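Local coordinates for protein solute carrier family 15 member 1 (Mus musculus, PDB 5A9D) that is the intestinal proton-coupled oligopeptide transporter PepT1, represented by its extracellular domain, at residues Tyr167-Arg170 / Cys176-Val179. Numbering follows the deposited sequence.
Sequences YVIR and CLEV
An antiparallel beta hairpin of the second immunoglobulin-like lobe pairs Arg170 with Glu178 near its turn. Two backbone bonds identify a hydrogen-bonded pair. Arg170 N to Glu178 O, at 3.0 Å, is almost straight. Glu178 N to Arg170 O, also 3.0 Å, is bent to 142°. On the same face the two side chains run alongside each other. Glu178 OE1 sits over the centre of the guanidinium, 3.4 Å from Arg170 CZ, the carboxylate and guanidinium planes 77° apart; no N-H points at the oxygen, so this salt bridge rests on charge alone. Arg170 CG lies between its backbone N and carbonyl carbon (chi1 58°), which helps bring the chain beside Glu178. With an alanine in place of Arg170, the Glu178 carboxylate is likely to lose the cation lying against it. The other face is apolar: Val179 CG1 meets Tyr167 CB at 3.7 Å, and Ile169 CG2 reaches Leu177 CD2 at 4.1 Å. Ile169, Leu177 and Val179 also touch Ile141 of strand 138-142 in another sheet, while Cys176 is disulfide-bonded to Cys150. Within the chain strand 177-184 is outermost in its sheet, beside 164-171, the face of Ile169 and Val179 packed on the opposing sheet, as in an immunoglobulin-like beta sandwich.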
loop_
_atom_site.group_PDB
_atom_site.type_symbol
_atom_site.label_atom_id
_atom_site.label_comp_id
_atom_site.label_asym_id
_atom_site.label_seq_id
_atom_site.Cartn_x
_atom_site.Cartn_y
_atom_site.Cartn_z
ATOM N N TYR A 167 13.851 5.403 -8.660
ATOM C CA TYR A 167 14.255 6.268 -9.766
ATOM C C TYR A 167 13.485 7.573 -9.623
ATOM O O TYR A 167 12.253 7.560 -9.624
ATOM C CB TYR A 167 13.960 5.526 -11.090
ATOM C CG TYR A 167 14.977 4.455 -11.446
ATOM C CD1 TYR A 167 15.661 3.750 -10.458
ATOM C CD2 TYR A 167 15.307 4.194 -12.771
ATOM C CE1 TYR A 167 16.654 2.816 -10.784
ATOM C CE2 TYR A 167 16.301 3.266 -13.106
ATOM C CZ TYR A 167 16.959 2.570 -12.110
ATOM O OH TYR A 167 17.919 1.643 -12.448
ATOM N N VAL A 168 14.198 8.671 -9.334
ATOM C CA VAL A 168 13.564 9.984 -9.115
ATOM C C VAL A 168 13.577 10.753 -10.427
ATOM O O VAL A 168 14.636 11.027 -10.960
ATOM C CB VAL A 168 14.229 10.781 -7.944
ATOM C CG1 VAL A 168 13.667 12.196 -7.845
ATOM C CG2 VAL A 168 14.070 10.053 -6.609
ATOM N N ILE A 169 12.395 11.118 -10.924
ATOM C CA ILE A 169 12.219 11.847 -12.172
ATOM C C ILE A 169 12.170 13.324 -11.862
ATOM O O ILE A 169 11.308 13.737 -11.092
ATOM C CB ILE A 169 10.906 11.370 -12.856
ATOM C CG1 ILE A 169 10.945 9.824 -13.097
ATOM C CG2 ILE A 169 10.627 12.201 -14.160
ATOM C CD1 ILE A 169 9.488 9.209 -13.454
ATOM N N ARG A 170 13.036 14.133 -12.501
ATOM C CA ARG A 170 13.032 15.594 -12.307
ATOM C C ARG A 170 13.290 16.334 -13.600
ATOM O O ARG A 170 13.703 15.712 -14.589
ATOM C CB ARG A 170 14.093 16.000 -11.274
ATOM C CG ARG A 170 15.521 15.578 -11.635
ATOM C CD ARG A 170 16.522 16.450 -10.910
ATOM N NE ARG A 170 17.749 15.722 -10.603
ATOM C CZ ARG A 170 18.897 16.302 -10.271
ATOM N NH1 ARG A 170 18.994 17.629 -10.236
ATOM N NH2 ARG A 170 19.961 15.565 -9.982
ATOM N N CYS A 176 14.247 19.562 -20.103
ATOM C CA CYS A 176 13.713 18.234 -20.398
ATOM C C CYS A 176 13.757 17.313 -19.164
ATOM O O CYS A 176 13.788 17.819 -18.042
ATOM C CB CYS A 176 14.389 17.625 -21.622
ATOM S SG CYS A 176 13.862 18.369 -23.190
ATOM N N LEU A 177 13.718 15.991 -19.353
ATOM C CA LEU A 177 13.706 15.026 -18.256
ATOM C C LEU A 177 15.040 14.438 -17.948
ATOM O O LEU A 177 15.852 14.216 -18.839
ATOM C CB LEU A 177 12.708 13.876 -18.501
ATOM C CG LEU A 177 11.246 14.228 -18.494
ATOM C CD1 LEU A 177 10.444 13.015 -18.656
ATOM C CD2 LEU A 177 10.850 14.917 -17.220
ATOM N N GLU A 178 15.221 14.095 -16.674
ATOM C CA GLU A 178 16.427 13.507 -16.110
ATOM C C GLU A 178 15.951 12.541 -15.013
ATOM O O GLU A 178 14.960 12.814 -14.333
ATOM C CB GLU A 178 17.236 14.654 -15.487
ATOM C CG GLU A 178 18.593 14.302 -14.969
ATOM C CD GLU A 178 19.402 15.554 -14.742
ATOM O OE1 GLU A 178 19.219 16.189 -13.682
ATOM O OE2 GLU A 178 20.183 15.926 -15.647
ATOM N N VAL A 179 16.681 11.449 -14.810
ATOM C CA VAL A 179 16.377 10.466 -13.789
ATOM C C VAL A 179 17.597 10.225 -12.879
ATOM O O VAL A 179 18.674 9.909 -13.372
ATOM C CB VAL A 179 15.830 9.143 -14.412
ATOM C CG1 VAL A 179 15.414 8.160 -13.318
ATOM C CG2 VAL A 179 14.651 9.411 -15.353
#